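Glycoside Hydrolase (Bacteroides uniformis, PDB 5T9X) probably hydrolyses glycosidic bonds of agarose, as a family 16 glycoside hydrolase of an agarose-degrading pathway in a human gut bacterium. Local coordinates at residues 48-51 and 52-55; 245-249 and 250-254; 258-261 and 262-265; 101-104 and 105-108. One frame throughout, in Å; residues are numbered along the deposited sequence.

Contact 1 of 4, residues 48-51 and 52-55; sequences FEYE and WDKF. With NA (sodium ion), chain D.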
# COMPACT_ATOMS: atom_id res chain seq x y z
N PHE A 48 7.31 23.39 -14.37
CA PHE A 48 6.46 22.49 -13.55
C PHE A 48 5.05 22.44 -14.13
O PHE A 48 4.48 23.49 -14.38
CB PHE A 48 6.39 23.00 -12.09
CG PHE A 48 7.68 22.89 -11.32
CD1 PHE A 48 8.90 22.49 -11.92
CD2 PHE A 48 7.69 23.22 -9.98
CE1 PHE A 48 10.07 22.41 -11.19
CE2 PHE A 48 8.86 23.14 -9.24
CZ PHE A 48 10.05 22.74 -9.85
N GLU A 49 4.52 21.24 -14.34
CA GLU A 49 3.10 21.04 -14.75
C GLU A 49 2.21 20.49 -13.63
O GLU A 49 1.02 20.83 -13.59
CB GLU A 49 3.00 20.14 -15.98
CG GLU A 49 3.78 20.68 -17.17
CD GLU A 49 3.48 19.96 -18.48
OE1 GLU A 49 2.58 19.09 -18.52
OE2 GLU A 49 4.15 20.29 -19.48
N TYR A 50 2.75 19.66 -12.74
CA TYR A 50 1.96 19.05 -11.67
C TYR A 50 2.51 19.38 -10.29
O TYR A 50 3.68 19.73 -10.15
CB TYR A 50 1.90 17.53 -11.90
CG TYR A 50 1.42 17.10 -13.29
CD1 TYR A 50 0.05 16.91 -13.54
CD2 TYR A 50 2.31 16.88 -14.34
CE1 TYR A 50 -0.41 16.53 -14.78
CE2 TYR A 50 1.85 16.51 -15.60
CZ TYR A 50 0.48 16.33 -15.81
OH TYR A 50 -0.02 15.94 -17.05
N GLU A 51 1.65 19.29 -9.27
CA GLU A 51 2.01 19.33 -7.82
C GLU A 51 3.38 18.73 -7.57
O GLU A 51 4.24 19.34 -6.91
CB GLU A 51 1.02 18.46 -7.01
CG GLU A 51 -0.27 19.12 -6.57
CD GLU A 51 -1.12 18.24 -5.65
OE1 GLU A 51 -0.98 16.99 -5.65
OE2 GLU A 51 -1.99 18.77 -4.91
N TRP A 52 3.56 17.52 -8.11
CA TRP A 52 4.74 16.70 -7.85
C TRP A 52 6.05 17.05 -8.55
O TRP A 52 7.09 16.45 -8.23
CB TRP A 52 4.42 15.22 -8.13
CG TRP A 52 3.99 14.89 -9.51
CD1 TRP A 52 4.70 15.02 -10.64
CD2 TRP A 52 2.75 14.31 -9.86
NE1 TRP A 52 3.97 14.56 -11.70
CE2 TRP A 52 2.76 14.13 -11.24
CE3 TRP A 52 1.63 13.94 -9.14
CZ2 TRP A 52 1.69 13.60 -11.92
CZ3 TRP A 52 0.55 13.41 -9.83
CH2 TRP A 52 0.59 13.25 -11.20
N ASP A 53 6.02 17.98 -9.49
CA ASP A 53 7.22 18.31 -10.25
C ASP A 53 8.28 19.02 -9.40
O ASP A 53 9.44 19.02 -9.76
CB ASP A 53 6.86 19.10 -11.51
CG ASP A 53 6.31 18.22 -12.64
OD1 ASP A 53 6.66 17.01 -12.71
OD2 ASP A 53 5.53 18.74 -13.48
N LYS A 54 7.92 19.56 -8.25
CA LYS A 54 8.96 19.95 -7.30
C LYS A 54 9.90 18.82 -6.88
O LYS A 54 10.98 19.11 -6.34
CB LYS A 54 8.40 20.62 -6.06
CG LYS A 54 7.45 19.82 -5.20
CD LYS A 54 7.35 20.44 -3.80
CE LYS A 54 5.92 20.50 -3.28
NZ LYS A 54 5.84 21.35 -2.05
N PHE A 55 9.50 17.57 -7.09
CA PHE A 55 10.34 16.41 -6.77
C PHE A 55 10.73 15.67 -8.02
O PHE A 55 9.87 15.22 -8.75
CB PHE A 55 9.58 15.43 -5.90
CG PHE A 55 9.05 15.97 -4.59
CD1 PHE A 55 9.90 16.29 -3.56
CD2 PHE A 55 7.68 16.05 -4.37
CE1 PHE A 55 9.39 16.71 -2.34
CE2 PHE A 55 7.18 16.49 -3.15
CZ PHE A 55 8.03 16.80 -2.13
NA NA D . -3.20 16.26 -4.39

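Contact 2 of 4, residues 245-249 and 250-254; sequences TIWRN and DFHRV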
# COMPACT_ATOMS: atom_id res chain seq x y z
N THR A 245 12.50 8.88 12.29
CA THR A 245 11.30 9.53 11.77
C THR A 245 10.02 8.72 12.02
O THR A 245 9.93 7.53 11.69
CB THR A 245 11.41 9.77 10.26
OG1 THR A 245 12.59 10.51 10.00
CG2 THR A 245 10.22 10.55 9.73
N ILE A 246 9.05 9.40 12.62
CA ILE A 246 7.73 8.88 12.85
C ILE A 246 6.89 9.28 11.64
O ILE A 246 6.42 10.42 11.58
CB ILE A 246 7.10 9.49 14.14
CG1 ILE A 246 8.07 9.36 15.36
CG2 ILE A 246 5.72 8.91 14.43
CD1 ILE A 246 8.62 7.97 15.61
N TRP A 247 6.67 8.32 10.73
CA TRP A 247 6.11 8.59 9.39
C TRP A 247 4.66 9.17 9.39
O TRP A 247 4.33 10.00 8.54
CB TRP A 247 6.21 7.32 8.50
CG TRP A 247 7.62 6.75 8.47
CD1 TRP A 247 8.08 5.66 9.16
CD2 TRP A 247 8.76 7.28 7.76
NE1 TRP A 247 9.42 5.46 8.91
CE2 TRP A 247 9.86 6.44 8.06
CE3 TRP A 247 8.94 8.34 6.89
CZ2 TRP A 247 11.14 6.66 7.53
CZ3 TRP A 247 10.20 8.56 6.35
CH2 TRP A 247 11.28 7.72 6.67
N ARG A 248 3.83 8.70 10.31
CA ARG A 248 2.53 9.30 10.68
C ARG A 248 2.44 10.85 10.68
O ARG A 248 1.40 11.43 10.36
CB ARG A 248 2.21 8.80 12.10
CG ARG A 248 1.25 9.66 12.93
CD ARG A 248 1.78 9.93 14.31
NE ARG A 248 1.81 8.69 15.03
CZ ARG A 248 2.39 8.50 16.21
NH1 ARG A 248 3.01 9.47 16.86
NH2 ARG A 248 2.32 7.29 16.75
N ASN A 249 3.51 11.50 11.09
CA ASN A 249 3.47 12.94 11.35
C ASN A 249 3.45 13.82 10.12
O ASN A 249 3.19 14.99 10.25
CB ASN A 249 4.64 13.35 12.27
CG ASN A 249 4.49 12.79 13.68
OD1 ASN A 249 3.40 12.44 14.13
ND2 ASN A 249 5.60 12.72 14.38
N ASP A 250 3.75 13.29 8.95
CA ASP A 250 3.71 14.10 7.77
C ASP A 250 3.47 13.27 6.50
O ASP A 250 3.38 12.04 6.57
CB ASP A 250 5.02 14.89 7.66
CG ASP A 250 4.81 16.32 7.19
OD1 ASP A 250 4.04 16.57 6.20
OD2 ASP A 250 5.40 17.21 7.85
N PHE A 251 3.33 13.98 5.37
CA PHE A 251 3.37 13.39 4.03
C PHE A 251 4.80 12.98 3.69
O PHE A 251 5.75 13.68 4.02
CB PHE A 251 2.77 14.33 2.97
CG PHE A 251 1.28 14.45 3.06
CD1 PHE A 251 0.45 13.58 2.36
CD2 PHE A 251 0.70 15.40 3.92
CE1 PHE A 251 -0.94 13.66 2.46
CE2 PHE A 251 -0.69 15.49 4.04
CZ PHE A 251 -1.51 14.62 3.30
N HIS A 252 4.94 11.78 3.12
CA HIS A 252 6.24 11.28 2.64
C HIS A 252 6.06 10.63 1.28
O HIS A 252 5.00 10.05 1.01
CB HIS A 252 6.85 10.28 3.62
CG HIS A 252 7.30 10.90 4.89
ND1 HIS A 252 8.56 11.43 5.05
CD2 HIS A 252 6.66 11.09 6.07
CE1 HIS A 252 8.69 11.92 6.27
NE2 HIS A 252 7.55 11.73 6.91
N ARG A 253 7.07 10.76 0.44
CA ARG A 253 7.16 10.01 -0.79
C ARG A 253 7.74 8.62 -0.50
O ARG A 253 8.81 8.50 0.08
CB ARG A 253 8.08 10.71 -1.77
CG ARG A 253 7.55 11.98 -2.43
CD ARG A 253 8.70 12.59 -3.22
NE ARG A 253 9.64 13.22 -2.31
CZ ARG A 253 10.93 13.45 -2.52
NH1 ARG A 253 11.54 13.08 -3.62
NH2 ARG A 253 11.62 14.07 -1.57
N VAL A 254 7.03 7.58 -0.92
CA VAL A 254 7.57 6.24 -1.00
C VAL A 254 7.26 5.68 -2.38
O VAL A 254 6.11 5.67 -2.80
CB VAL A 254 6.94 5.28 0.02
CG1 VAL A 254 7.73 3.97 0.06
CG2 VAL A 254 6.85 5.96 1.38
O HOH W 1 7.08 12.32 9.97

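Contact 3 of 4, residues 258-261 and 262-265; sequences WKDP and FNLE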
# COMPACT_ATOMS: atom_id res chain seq x y z
N TRP A 258 10.32 -0.90 -10.15
CA TRP A 258 10.19 -2.25 -10.61
C TRP A 258 10.91 -2.28 -11.95
O TRP A 258 10.33 -1.97 -12.99
CB TRP A 258 8.70 -2.59 -10.77
CG TRP A 258 8.41 -3.96 -11.24
CD1 TRP A 258 9.27 -5.01 -11.35
CD2 TRP A 258 7.13 -4.45 -11.61
NE1 TRP A 258 8.61 -6.10 -11.82
CE2 TRP A 258 7.30 -5.80 -11.97
CE3 TRP A 258 5.86 -3.89 -11.67
CZ2 TRP A 258 6.26 -6.57 -12.40
CZ3 TRP A 258 4.82 -4.65 -12.09
CH2 TRP A 258 5.02 -5.97 -12.46
N LYS A 259 12.17 -2.67 -11.92
CA LYS A 259 13.03 -2.52 -13.07
C LYS A 259 12.94 -3.71 -14.05
O LYS A 259 12.87 -3.53 -15.25
CB LYS A 259 14.46 -2.29 -12.58
CG LYS A 259 15.47 -2.09 -13.67
CD LYS A 259 16.81 -1.65 -13.11
CE LYS A 259 17.84 -1.75 -14.23
NZ LYS A 259 19.13 -1.15 -13.83
N ASP A 260 12.98 -4.92 -13.53
CA ASP A 260 12.79 -6.13 -14.31
C ASP A 260 12.29 -7.22 -13.34
O ASP A 260 12.09 -6.93 -12.18
CB ASP A 260 14.07 -6.47 -15.08
CG ASP A 260 15.22 -6.81 -14.18
OD1 ASP A 260 15.05 -7.62 -13.26
OD2 ASP A 260 16.32 -6.27 -14.42
N PRO A 261 12.09 -8.47 -13.81
CA PRO A 261 11.51 -9.44 -12.85
C PRO A 261 12.37 -9.87 -11.66
O PRO A 261 11.84 -10.51 -10.75
CB PRO A 261 11.18 -10.65 -13.73
CG PRO A 261 11.05 -10.10 -15.11
CD PRO A 261 12.12 -9.04 -15.17
N PHE A 262 13.65 -9.51 -11.66
CA PHE A 262 14.55 -9.77 -10.54
C PHE A 262 15.17 -8.52 -9.93
O PHE A 262 16.18 -8.63 -9.26
CB PHE A 262 15.61 -10.78 -10.99
CG PHE A 262 15.02 -12.12 -11.34
CD1 PHE A 262 14.63 -12.99 -10.35
CD2 PHE A 262 14.77 -12.46 -12.67
CE1 PHE A 262 14.03 -14.20 -10.65
CE2 PHE A 262 14.17 -13.67 -12.99
CZ PHE A 262 13.80 -14.54 -11.97
N ASN A 263 14.57 -7.34 -10.13
CA ASN A 263 15.10 -6.10 -9.57
C ASN A 263 14.02 -5.11 -9.16
O ASN A 263 13.30 -4.59 -10.00
CB ASN A 263 16.08 -5.43 -10.52
CG ASN A 263 17.43 -6.15 -10.56
OD1 ASN A 263 18.25 -6.04 -9.63
ND2 ASN A 263 17.66 -6.92 -11.63
N LEU A 264 13.92 -4.91 -7.85
CA LEU A 264 13.19 -3.81 -7.24
C LEU A 264 14.15 -2.90 -6.50
O LEU A 264 15.14 -3.36 -5.94
CB LEU A 264 12.16 -4.32 -6.22
CG LEU A 264 11.26 -5.40 -6.76
CD1 LEU A 264 10.44 -6.05 -5.65
CD2 LEU A 264 10.37 -4.85 -7.86
N GLU A 265 13.85 -1.60 -6.49
CA GLU A 265 14.58 -0.58 -5.71
C GLU A 265 13.51 0.28 -5.05
O GLU A 265 12.58 0.71 -5.74
CB GLU A 265 15.49 0.29 -6.58
CG GLU A 265 16.80 -0.40 -6.98
CD GLU A 265 17.69 0.38 -7.98
OE1 GLU A 265 17.33 1.52 -8.38
OE2 GLU A 265 18.77 -0.14 -8.38

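Contact 4 of 4, residues 101-104 and 105-108; sequences SGPA and PTIW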
# COMPACT_ATOMS: atom_id res chain seq x y z
N SER A 101 -14.13 -9.00 0.80
CA SER A 101 -14.33 -7.86 1.68
C SER A 101 -13.11 -7.58 2.53
O SER A 101 -13.08 -6.60 3.29
CB SER A 101 -15.59 -8.04 2.52
OG SER A 101 -15.47 -9.18 3.33
N GLY A 102 -12.08 -8.42 2.40
CA GLY A 102 -10.79 -8.16 3.02
C GLY A 102 -10.48 -9.07 4.19
O GLY A 102 -11.35 -9.82 4.62
N PRO A 103 -9.23 -9.02 4.70
CA PRO A 103 -8.77 -9.91 5.78
C PRO A 103 -9.48 -9.60 7.12
O PRO A 103 -9.43 -8.48 7.61
CB PRO A 103 -7.28 -9.59 5.88
CG PRO A 103 -7.15 -8.16 5.40
CD PRO A 103 -8.29 -7.89 4.47
N ALA A 104 -10.11 -10.60 7.71
CA ALA A 104 -10.97 -10.38 8.86
C ALA A 104 -10.18 -9.79 10.05
O ALA A 104 -9.09 -10.26 10.34
CB ALA A 104 -11.66 -11.68 9.24
N PRO A 105 -10.70 -8.79 10.76
CA PRO A 105 -12.09 -8.35 10.70
C PRO A 105 -12.37 -7.13 9.81
O PRO A 105 -13.40 -6.47 9.99
CB PRO A 105 -12.37 -7.99 12.17
CG PRO A 105 -11.09 -7.43 12.64
CD PRO A 105 -10.02 -8.25 11.95
N THR A 106 -11.50 -6.87 8.84
CA THR A 106 -11.73 -5.85 7.82
C THR A 106 -12.96 -6.14 7.00
O THR A 106 -13.20 -7.28 6.62
CB THR A 106 -10.53 -5.81 6.85
OG1 THR A 106 -9.33 -5.65 7.63
CG2 THR A 106 -10.66 -4.69 5.81
N ILE A 107 -13.75 -5.12 6.74
CA ILE A 107 -14.88 -5.21 5.82
C ILE A 107 -14.86 -3.92 4.98
O ILE A 107 -15.29 -2.87 5.45
CB ILE A 107 -16.24 -5.32 6.56
CG1 ILE A 107 -16.26 -6.53 7.51
CG2 ILE A 107 -17.40 -5.40 5.57
CD1 ILE A 107 -17.45 -6.48 8.46
N TRP A 108 -14.34 -4.00 3.76
CA TRP A 108 -14.25 -2.85 2.89
C TRP A 108 -15.65 -2.38 2.49
O TRP A 108 -16.58 -3.18 2.35
CB TRP A 108 -13.41 -3.17 1.68
CG TRP A 108 -11.95 -3.34 2.00
CD1 TRP A 108 -11.18 -2.54 2.80
CD2 TRP A 108 -11.07 -4.35 1.50
NE1 TRP A 108 -9.88 -2.99 2.83
CE2 TRP A 108 -9.79 -4.10 2.04
CE3 TRP A 108 -11.24 -5.43 0.64
CZ2 TRP A 108 -8.71 -4.89 1.76
CZ3 TRP A 108 -10.17 -6.20 0.35
CH2 TRP A 108 -8.91 -5.95 0.92

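Contact 1 of 4, residues 48-51 and 52-55
Y50 lays its CB over the five-membered ring of W52, 3.7 Å from the ring centroid, as a CH-pi contact. Its phenol ring runs on the same way as the indole, with planes only 19° apart but slid so far that the rings barely overlap. The indole is brought back under Y50 by its first torsion (chi1 60°), which sets CG between the backbone N and the carbonyl carbon; it also meets W333 edge-to-face. The chain turns tightly here, D53 N bonding to Y50 O at 3.0 Å. D53 then reaches back over the turn, and its OD2 receives two backbone donors. E49 N comes in on the anti lone pair of D53 OD2 at 2.8 Å, whereas Y50 N approaches from above the carboxylate plane at 3.0 Å. On another side of the turn F48 offers a ring face to the backbone, with D53 O 3.7 Å from F48 CE1. E51 points elsewhere: its extended side chain holds a sodium ion with both oxygens, OE1 at 2.7 Å and OE2 at 2.8 Å, in a site completed by D75, N77, G118 and D332. D53 OD2 is thus satisfied by two backbone N-H groups of the turn, while the E51 carboxylate is spent on a cation; since E51 and D332 of strand 329-341 share it, the ion probably helps tie this N-terminal segment to that strand.

Contact 2 of 4, residues 245-249 and 250-254
H252 NE2 lies 3.2 Å from a water close to the plane of the imidazole, and the same water donates to I246 O at 2.6 Å. A single solvent molecule thus bridges I246 in the loop and H252 on the strand. At its other nitrogen, ND1, the imidazole is hydrogen-bonded to D269, so both ring nitrogens have partners and the rotation of the ring is largely fixed. W247 completes the setting with a T-shaped stack: the edge of its six-membered ring is turned to the face of H252, centroids 4.7 Å apart and planes at 78°. W247 CE3 stands over the centre of the imidazole, 3.6 Å from H252 CG. From a different direction T245 CG2 comes within 4.0 Å of H252 CE1; chi1 of -56° puts this methyl anti to the T245 backbone N and OG1 beside it, where OG1 bonds to D241. The backbone adds a weak bond, D250 N to W247 O at 3.4 Å, although nearly straight at 172°. D250 in turn steadies the next peptide, its OD1 accepting F251 N at 2.8 Å on the anti lone pair. R248 makes a salt bridge to D199, outside these segments. These contacts hold the short 3-10 segment 247-249 against H252, where the chain passes into strand 252-260 of the antiparallel beta-sandwich expected of family 16 glycoside hydrolases.

Contact 3 of 4, residues 258-261 and 262-265
D260 and N263 stand side by side on one face of a tight hairpin, and the amide ND2 of N263 bridges both carboxylate oxygens of D260, lying 3.2 Å from OD1 as well as OD2 and meeting each on its syn side. D260 OD1 has a second donor, F262 N at 2.8 Å, which makes an Asx turn inside the type I turn running from D260 to N263. The crowded first torsion of D260 (chi1 65°) swings the carboxylate back over these N-H groups. The turn itself is closed by N263 N to D260 O, 3.2 Å. In the strands K259 N, rather than that of D260, donates to N263 O at 2.9 Å; with K259 and D260 both opposite N263, the result is a classic beta bulge. The other end of the N263 amide is satisfied as well, OD1 bonding to S277 on the neighbouring strand. On the opposite face, W258 CD1 packs on L264 CD2 at 3.7 Å, and W258 NE1 finds L293 O. One carboxylate therefore takes three hydrogen bonds from two donor groups, which should favour its ionised form and hold the hairpin end in a defined shape.

Contact 4 of 4, residues 101-104 and 105-108
The six-membered ring of W108 lies flat against the backbone at G102, beside a type VIa beta turn, P103 to T106, whose inner peptide bond, A104-P105, is cis. G102 CA sits over the ring face, 3.6 Å from its centroid and 21° off the normal, a CH-pi contact made by the bare CA of a glycine with positive phi. The same face also takes in S101 O and the methyl of T106, both offset toward the rim, so one face of the indole packs on both the loop backbone and T106 of its own strand. Its first torsion (chi1 -70°), with CG anti to the carbonyl carbon, folds the ring back over the loop. P103 adds an apolar contact, CD 4.1 Å from W108 CZ2. P103 and T106 cross each other at a slant, with P103 CD 3.9 Å from T106 CB, while T106 OG1 is hydrogen-bonded to D305 O. The turn is closed by T106 N to P103 O at 2.9 Å. I107, next to it in the chain, heads away from the loop, though its CA makes a C-H...O contact with S101 O at 3.4 Å. This loop feeds strand 106-108, which joins strand 140-154 in the mixed sheet; the indole NE1 of W108 bonds to M303 O, and the W108 ring also meets that of Y96, planes at about 30°. W108 N bonds to S101 O at 2.9 Å, in the carbonyl plane and on a lone pair.

Following the chain from the N terminus, contact 1 closes a turn in the N-terminal loop before strand 65-69 and fixes one ligand of the sodium site. Contact 4 comes next, turning the chain into strand 106-108 of the mixed sheet, on the opposite side of the chain's centre from contacts 1 and 3. Contact 2 then closes the loop leading into strand 252-260, and contact 3 closes the hairpin from that strand to 263-268. The four are in series; none nests or crosses. Contacts 2 and 3 share strand 252-260 in the antiparallel sheet, while contact 1 touches contact 2 where F55 packs on R253, linking the N-terminal segment to that sheet.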